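Local coordinates for protein glutathione S-Transferase (Caenorhabditis elegans, PDB 1YQ1) that probably catalyses the conjugation of glutathione to electrophilic substrates, as a sigma-class glutathione S-transferase that assembles as a dimer, at residues 79-93 / 150-162. Numbering follows the deposited sequence.
Sequences AGKTPEEEAWVDAVH and LIGSDITFADLVV
Val89 straddles the start of helix 157-162. Its CG1, anti to the backbone N (chi1 173°), lies over one face of the Phe157 ring, a CH-pi contact 3.8 Å from CG1 to the ring centroid, and also meets Ala158 CB; CG2 turns to Ile151 and to Thr156 CG2. Farther along, Val92 CG2 packs on Leu150 CD1 (4.2 Å), and His93 CD2 reaches the edge of the Phe157 ring, 3.6 Å from CE1, with the two rings oblique at 65°.

Polar contacts gather at the loop end. The Glu85 carboxylate lies against Gly152 CA, and Lys81 N donates to its OE1 (3.1 Å) from above the carboxylate plane. A water is placed to donate to Glu85 OE1 and Asp154 O, though it has more acceptors in reach than protons. Replacing Glu85 with alanine would probably leave Lys81 N without this acceptor and cost the water one of its own. Within 150-162, Asp159 OD1 receives Leu150 N through its syn lone pair (2.9 Å) and OD2 weakly receives Thr156 N, consistent with the Ser/Thr-X-X-Asp capping sequence of the GST family.

The two helix segments run nearly parallel, 14° apart with axes 9.1 Å from each other. Helix 65-76 adjoins Phe157 and His93, helix 121-144 meets Leu150 and Val162, and the Trp88 ring meets Phe60 of the second subunit, its NE1 hydrogen-bonding Glu61 O of that subunit.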
ATOM      1  N   ALA A  79       1.212 -11.895  10.829  1.00 46.87           N
ATOM      2  CA  ALA A  79       1.859 -11.030   9.855  1.00 49.30           C
ATOM      3  C   ALA A  79       2.822 -11.837   8.993  1.00 50.15           C
ATOM      4  O   ALA A  79       3.266 -11.378   7.941  1.00 51.04           O
ATOM      5  CB  ALA A  79       2.617  -9.908  10.581  1.00 48.56           C
ATOM      6  N   GLY A  80       3.122 -13.048   9.453  1.00 50.69           N
ATOM      7  CA  GLY A  80       4.051 -13.917   8.761  1.00 51.03           C
ATOM      8  C   GLY A  80       5.095 -14.310   9.787  1.00 51.84           C
ATOM      9  O   GLY A  80       5.332 -13.555  10.736  1.00 49.35           O
ATOM     10  N   LYS A  81       5.721 -15.474   9.613  1.00 53.37           N
ATOM     11  CA  LYS A  81       6.724 -15.935  10.575  1.00 55.76           C
ATOM     12  C   LYS A  81       8.069 -15.214  10.494  1.00 57.90           C
ATOM     13  O   LYS A  81       8.351 -14.281  11.265  1.00 59.36           O
ATOM     14  CB  LYS A  81       6.965 -17.435  10.421  1.00 54.61           C
ATOM     15  CG  LYS A  81       5.907 -18.320  11.037  1.00 53.91           C
ATOM     16  CD  LYS A  81       4.678 -18.426  10.173  1.00 53.28           C
ATOM     17  CE  LYS A  81       3.746 -19.512  10.707  1.00 53.89           C
ATOM     18  NZ  LYS A  81       3.328 -19.296  12.122  1.00 51.28           N
ATOM     19  N   THR A  82       8.898 -15.666   9.563  1.00 57.10           N
ATOM     20  CA  THR A  82      10.214 -15.097   9.362  1.00 56.70           C
ATOM     21  C   THR A  82      10.089 -13.728   8.712  1.00 55.02           C
ATOM     22  O   THR A  82       9.070 -13.427   8.091  1.00 55.58           O
ATOM     23  CB  THR A  82      11.037 -16.014   8.458  1.00 59.67           C
ATOM     24  OG1 THR A  82      10.510 -15.980   7.123  1.00 61.75           O
ATOM     25  CG2 THR A  82      10.963 -17.450   8.982  1.00 61.34           C
ATOM     26  N   PRO A  83      11.123 -12.877   8.848  1.00 53.32           N
ATOM     27  CA  PRO A  83      11.090 -11.537   8.254  1.00 51.72           C
ATOM     28  C   PRO A  83      10.867 -11.596   6.751  1.00 51.20           C
ATOM     29  O   PRO A  83      10.252 -10.702   6.172  1.00 50.39           O
ATOM     30  CB  PRO A  83      12.457 -10.974   8.611  1.00 50.24           C
ATOM     31  CG  PRO A  83      12.724 -11.591   9.923  1.00 50.21           C
ATOM     32  CD  PRO A  83      12.329 -13.033   9.676  1.00 51.78           C
ATOM     33  N   GLU A  84      11.366 -12.660   6.129  1.00 51.03           N
ATOM     34  CA  GLU A  84      11.219 -12.836   4.694  1.00 51.48           C
ATOM     35  C   GLU A  84       9.792 -13.197   4.373  1.00 50.12           C
ATOM     36  O   GLU A  84       9.254 -12.753   3.358  1.00 51.37           O
ATOM     37  CB  GLU A  84      12.160 -13.922   4.170  1.00 52.97           C
ATOM     38  CG  GLU A  84      13.621 -13.587   4.352  1.00 57.68           C
ATOM     39  CD  GLU A  84      14.061 -13.707   5.804  1.00 63.10           C
ATOM     40  OE1 GLU A  84      13.713 -14.731   6.453  1.00 63.86           O
ATOM     41  OE2 GLU A  84      14.762 -12.785   6.292  1.00 64.49           O
ATOM     42  N   GLU A  85       9.172 -13.995   5.240  1.00 47.82           N
ATOM     43  CA  GLU A  85       7.786 -14.396   5.032  1.00 46.11           C
ATOM     44  C   GLU A  85       6.879 -13.170   5.178  1.00 43.92           C
ATOM     45  O   GLU A  85       5.983 -12.935   4.367  1.00 42.79           O
ATOM     46  CB  GLU A  85       7.396 -15.476   6.035  1.00 48.79           C
ATOM     47  CG  GLU A  85       6.440 -16.500   5.440  1.00 53.54           C
ATOM     48  CD  GLU A  85       6.111 -17.647   6.378  1.00 55.80           C
ATOM     49  OE1 GLU A  85       5.246 -17.478   7.283  1.00 55.69           O
ATOM     50  OE2 GLU A  85       6.731 -18.718   6.192  1.00 55.58           O
ATOM     51  N   GLU A  86       7.134 -12.381   6.211  1.00 41.65           N
ATOM     52  CA  GLU A  86       6.385 -11.162   6.446  1.00 40.65           C
ATOM     53  C   GLU A  86       6.436 -10.241   5.229  1.00 41.59           C
ATOM     54  O   GLU A  86       5.420  -9.694   4.802  1.00 42.18           O
ATOM     55  CB  GLU A  86       6.980 -10.423   7.626  1.00 39.82           C
ATOM     56  CG  GLU A  86       6.573 -10.950   8.953  1.00 40.00           C
ATOM     57  CD  GLU A  86       7.167 -10.131  10.061  1.00 41.00           C
ATOM     58  OE1 GLU A  86       6.537  -9.118  10.446  1.00 40.35           O
ATOM     59  OE2 GLU A  86       8.269 -10.491  10.528  1.00 40.52           O
ATOM     60  N   ALA A  87       7.637 -10.055   4.693  1.00 42.17           N
ATOM     61  CA  ALA A  87       7.848  -9.202   3.534  1.00 41.58           C
ATOM     62  C   ALA A  87       6.992  -9.671   2.378  1.00 41.54           C
ATOM     63  O   ALA A  87       6.555  -8.873   1.555  1.00 41.54           O
ATOM     64  CB  ALA A  87       9.310  -9.224   3.134  1.00 42.85           C
ATOM     65  N   TRP A  88       6.748 -10.972   2.304  1.00 41.47           N
ATOM     66  CA  TRP A  88       5.930 -11.471   1.221  1.00 41.70           C
ATOM     67  C   TRP A  88       4.473 -11.206   1.487  1.00 40.64           C
ATOM     68  O   TRP A  88       3.721 -10.904   0.564  1.00 39.39           O
ATOM     69  CB  TRP A  88       6.195 -12.950   0.978  1.00 44.48           C
ATOM     70  CG  TRP A  88       7.257 -13.115  -0.053  1.00 44.86           C
ATOM     71  CD1 TRP A  88       8.600 -12.953   0.121  1.00 44.13           C
ATOM     72  CD2 TRP A  88       7.054 -13.318  -1.452  1.00 44.99           C
ATOM     73  NE1 TRP A  88       9.245 -13.032  -1.086  1.00 44.73           N
ATOM     74  CE2 TRP A  88       8.320 -13.254  -2.070  1.00 45.51           C
ATOM     75  CE3 TRP A  88       5.922 -13.537  -2.244  1.00 45.67           C
ATOM     76  CZ2 TRP A  88       8.489 -13.403  -3.447  1.00 47.48           C
ATOM     77  CZ3 TRP A  88       6.085 -13.683  -3.614  1.00 47.94           C
ATOM     78  CH2 TRP A  88       7.362 -13.613  -4.204  1.00 49.41           C
ATOM     79  N   VAL A  89       4.073 -11.312   2.750  1.00 40.19           N
ATOM     80  CA  VAL A  89       2.693 -11.014   3.111  1.00 39.98           C
ATOM     81  C   VAL A  89       2.463  -9.549   2.721  1.00 39.74           C
ATOM     82  O   VAL A  89       1.447  -9.213   2.113  1.00 38.76           O
ATOM     83  CB  VAL A  89       2.440 -11.192   4.630  1.00 40.21           C
ATOM     84  CG1 VAL A  89       1.046 -10.702   4.994  1.00 40.37           C
ATOM     85  CG2 VAL A  89       2.570 -12.655   5.009  1.00 39.07           C
ATOM     86  N   ASP A  90       3.429  -8.689   3.060  1.00 39.61           N
ATOM     87  CA  ASP A  90       3.357  -7.271   2.733  1.00 38.90           C
ATOM     88  C   ASP A  90       3.237  -7.089   1.238  1.00 39.37           C
ATOM     89  O   ASP A  90       2.499  -6.229   0.761  1.00 39.80           O
ATOM     90  CB  ASP A  90       4.602  -6.537   3.205  1.00 39.45           C
ATOM     91  CG  ASP A  90       4.611  -6.311   4.691  1.00 41.58           C
ATOM     92  OD1 ASP A  90       3.516  -6.193   5.266  1.00 41.53           O
ATOM     93  OD2 ASP A  90       5.708  -6.229   5.286  1.00 44.80           O
ATOM     94  N   ALA A  91       3.971  -7.909   0.502  1.00 40.04           N
ATOM     95  CA  ALA A  91       3.963  -7.839  -0.951  1.00 40.42           C
ATOM     96  C   ALA A  91       2.655  -8.312  -1.537  1.00 39.55           C
ATOM     97  O   ALA A  91       2.123  -7.684  -2.431  1.00 39.42           O
ATOM     98  CB  ALA A  91       5.103  -8.664  -1.514  1.00 42.76           C
ATOM     99  N   VAL A  92       2.135  -9.427  -1.045  1.00 39.58           N
ATOM    100  CA  VAL A  92       0.884  -9.929  -1.580  1.00 41.22           C
ATOM    101  C   VAL A  92      -0.182  -8.890  -1.257  1.00 41.58           C
ATOM    102  O   VAL A  92      -1.097  -8.674  -2.045  1.00 42.57           O
ATOM    103  CB  VAL A  92       0.534 -11.332  -0.986  1.00 41.69           C
ATOM    104  CG1 VAL A  92       0.302 -11.213   0.479  1.00 45.11           C
ATOM    105  CG2 VAL A  92      -0.682 -11.941  -1.679  1.00 38.51           C
ATOM    106  N   HIS A  93      -0.045  -8.217  -0.115  1.00 42.17           N
ATOM    107  CA  HIS A  93      -1.007  -7.175   0.265  1.00 42.76           C
ATOM    108  C   HIS A  93      -0.982  -6.000  -0.724  1.00 41.43           C
ATOM    109  O   HIS A  93      -2.027  -5.519  -1.160  1.00 40.78           O
ATOM    110  CB  HIS A  93      -0.729  -6.662   1.682  1.00 42.95           C
ATOM    111  CG  HIS A  93      -1.693  -5.610   2.138  1.00 44.67           C
ATOM    112  ND1 HIS A  93      -1.509  -4.267   1.885  1.00 45.41           N
ATOM    113  CD2 HIS A  93      -2.869  -5.707   2.806  1.00 43.78           C
ATOM    114  CE1 HIS A  93      -2.525  -3.583   2.379  1.00 44.37           C
ATOM    115  NE2 HIS A  93      -3.365  -4.433   2.942  1.00 43.85           N
ATOM    116  N   LEU A 150      -1.927 -18.500   1.170  1.00 52.38           N
ATOM    117  CA  LEU A 150      -1.045 -17.771   0.263  1.00 50.14           C
ATOM    118  C   LEU A 150       0.450 -17.898   0.571  1.00 48.47           C
ATOM    119  O   LEU A 150       1.238 -18.273  -0.301  1.00 49.23           O
ATOM    120  CB  LEU A 150      -1.447 -16.299   0.235  1.00 48.36           C
ATOM    121  CG  LEU A 150      -2.707 -16.066  -0.574  1.00 46.16           C
ATOM    122  CD1 LEU A 150      -3.351 -14.767  -0.149  1.00 47.98           C
ATOM    123  CD2 LEU A 150      -2.347 -16.080  -2.056  1.00 45.54           C
ATOM    124  N   ILE A 151       0.851 -17.554   1.789  1.00 44.48           N
ATOM    125  CA  ILE A 151       2.243 -17.667   2.152  1.00 42.58           C
ATOM    126  C   ILE A 151       2.360 -18.037   3.620  1.00 43.59           C
ATOM    127  O   ILE A 151       1.486 -17.706   4.429  1.00 42.57           O
ATOM    128  CB  ILE A 151       3.040 -16.359   1.851  1.00 41.42           C
ATOM    129  CG1 ILE A 151       2.827 -15.335   2.952  1.00 42.53           C
ATOM    130  CG2 ILE A 151       2.644 -15.793   0.503  1.00 40.33           C
ATOM    131  CD1 ILE A 151       3.707 -15.567   4.157  1.00 42.89           C
ATOM    132  N   GLY A 152       3.442 -18.738   3.949  1.00 44.48           N
ATOM    133  CA  GLY A 152       3.675 -19.169   5.314  1.00 44.94           C
ATOM    134  C   GLY A 152       3.080 -20.534   5.619  1.00 45.57           C
ATOM    135  O   GLY A 152       2.331 -21.103   4.810  1.00 44.48           O
ATOM    136  N   SER A 153       3.427 -21.064   6.791  1.00 46.14           N
ATOM    137  CA  SER A 153       2.933 -22.363   7.242  1.00 46.23           C
ATOM    138  C   SER A 153       1.474 -22.272   7.687  1.00 46.88           C
ATOM    139  O   SER A 153       0.805 -23.291   7.844  1.00 47.21           O
ATOM    140  CB  SER A 153       3.753 -22.849   8.426  1.00 45.37           C
ATOM    141  OG  SER A 153       3.366 -22.148   9.594  1.00 44.44           O
ATOM    142  N   ASP A 154       0.991 -21.053   7.914  1.00 47.81           N
ATOM    143  CA  ASP A 154      -0.386 -20.846   8.352  1.00 47.89           C
ATOM    144  C   ASP A 154      -1.044 -19.621   7.702  1.00 47.78           C
ATOM    145  O   ASP A 154      -0.540 -19.060   6.719  1.00 47.35           O
ATOM    146  CB  ASP A 154      -0.420 -20.719   9.882  1.00 48.15           C
ATOM    147  CG  ASP A 154      -1.830 -20.849  10.458  1.00 47.97           C
ATOM    148  OD1 ASP A 154      -2.766 -21.194   9.695  1.00 47.06           O
ATOM    149  OD2 ASP A 154      -1.991 -20.613  11.681  1.00 45.42           O
ATOM    150  N   ILE A 155      -2.184 -19.231   8.261  1.00 47.32           N
ATOM    151  CA  ILE A 155      -2.961 -18.090   7.793  1.00 46.09           C
ATOM    152  C   ILE A 155      -2.159 -16.817   8.039  1.00 46.35           C
ATOM    153  O   ILE A 155      -1.273 -16.792   8.897  1.00 47.03           O
ATOM    154  CB  ILE A 155      -4.309 -18.015   8.553  1.00 45.51           C
ATOM    155  CG1 ILE A 155      -5.301 -17.152   7.783  1.00 45.23           C
ATOM    156  CG2 ILE A 155      -4.094 -17.473   9.968  1.00 40.97           C
ATOM    157  CD1 ILE A 155      -6.697 -17.192   8.367  1.00 43.96           C
ATOM    158  N   THR A 156      -2.467 -15.772   7.276  1.00 44.82           N
ATOM    159  CA  THR A 156      -1.793 -14.479   7.392  1.00 43.09           C
ATOM    160  C   THR A 156      -2.821 -13.398   7.100  1.00 42.40           C
ATOM    161  O   THR A 156      -3.831 -13.664   6.435  1.00 43.23           O
ATOM    162  CB  THR A 156      -0.655 -14.342   6.358  1.00 42.50           C
ATOM    163  OG1 THR A 156      -0.703 -15.444   5.449  1.00 42.78           O
ATOM    164  CG2 THR A 156       0.689 -14.326   7.036  1.00 42.58           C
ATOM    165  N   PHE A 157      -2.581 -12.181   7.582  1.00 40.23           N
ATOM    166  CA  PHE A 157      -3.538 -11.108   7.327  1.00 38.92           C
ATOM    167  C   PHE A 157      -3.667 -10.866   5.830  1.00 39.10           C
ATOM    168  O   PHE A 157      -4.602 -10.208   5.389  1.00 39.12           O
ATOM    169  CB  PHE A 157      -3.150  -9.810   8.070  1.00 36.30           C
ATOM    170  CG  PHE A 157      -2.092  -8.980   7.390  1.00 32.18           C
ATOM    171  CD1 PHE A 157      -2.382  -8.254   6.247  1.00 28.97           C
ATOM    172  CD2 PHE A 157      -0.816  -8.877   7.939  1.00 32.86           C
ATOM    173  CE1 PHE A 157      -1.425  -7.433   5.658  1.00 28.08           C
ATOM    174  CE2 PHE A 157       0.151  -8.056   7.358  1.00 31.10           C
ATOM    175  CZ  PHE A 157      -0.162  -7.332   6.213  1.00 29.31           C
ATOM    176  N   ALA A 158      -2.732 -11.417   5.055  1.00 38.67           N
ATOM    177  CA  ALA A 158      -2.760 -11.274   3.603  1.00 37.32           C
ATOM    178  C   ALA A 158      -3.935 -12.055   3.045  1.00 37.83           C
ATOM    179  O   ALA A 158      -4.624 -11.579   2.149  1.00 38.38           O
ATOM    180  CB  ALA A 158      -1.486 -11.794   3.003  1.00 34.35           C
ATOM    181  N   ASP A 159      -4.157 -13.259   3.579  1.00 37.50           N
ATOM    182  CA  ASP A 159      -5.254 -14.110   3.128  1.00 37.07           C
ATOM    183  C   ASP A 159      -6.567 -13.410   3.415  1.00 37.88           C
ATOM    184  O   ASP A 159      -7.460 -13.358   2.567  1.00 36.75           O
ATOM    185  CB  ASP A 159      -5.248 -15.460   3.860  1.00 36.04           C
ATOM    186  CG  ASP A 159      -4.026 -16.307   3.535  1.00 36.26           C
ATOM    187  OD1 ASP A 159      -3.849 -16.703   2.360  1.00 33.80           O
ATOM    188  OD2 ASP A 159      -3.244 -16.578   4.472  1.00 36.26           O
ATOM    189  N   LEU A 160      -6.678 -12.874   4.625  1.00 38.95           N
ATOM    190  CA  LEU A 160      -7.885 -12.180   5.029  1.00 38.78           C
ATOM    191  C   LEU A 160      -8.243 -11.204   3.921  1.00 39.39           C
ATOM    192  O   LEU A 160      -9.342 -11.247   3.362  1.00 42.21           O
ATOM    193  CB  LEU A 160      -7.639 -11.451   6.351  1.00 38.37           C
ATOM    194  CG  LEU A 160      -8.098 -12.116   7.667  1.00 38.93           C
ATOM    195  CD1 LEU A 160      -7.886 -13.606   7.627  1.00 38.34           C
ATOM    196  CD2 LEU A 160      -7.349 -11.500   8.847  1.00 36.25           C
ATOM    197  N   VAL A 161      -7.284 -10.356   3.575  1.00 37.62           N
ATOM    198  CA  VAL A 161      -7.461  -9.346   2.540  1.00 35.08           C
ATOM    199  C   VAL A 161      -7.854  -9.919   1.179  1.00 35.71           C
ATOM    200  O   VAL A 161      -8.723  -9.380   0.501  1.00 37.02           O
ATOM    201  CB  VAL A 161      -6.158  -8.492   2.410  1.00 32.67           C
ATOM    202  CG1 VAL A 161      -5.667  -8.468   1.002  1.00 29.67           C
ATOM    203  CG2 VAL A 161      -6.405  -7.089   2.911  1.00 30.48           C
ATOM    204  N   VAL A 162      -7.233 -11.023   0.787  1.00 36.78           N
ATOM    205  CA  VAL A 162      -7.501 -11.615  -0.520  1.00 36.44           C
ATOM    206  C   VAL A 162      -8.850 -12.321  -0.650  1.00 38.57           C
ATOM    207  O   VAL A 162      -9.554 -12.128  -1.650  1.00 38.86           O
ATOM    208  CB  VAL A 162      -6.365 -12.591  -0.923  1.00 34.23           C
ATOM    209  CG1 VAL A 162      -6.551 -13.059  -2.364  1.00 33.03           C
ATOM    210  CG2 VAL A 162      -5.033 -11.911  -0.760  1.00 30.80           C
TER
HETATM  211  O   HOH W   1       2.134 -17.902   7.632  1.00 50.59           O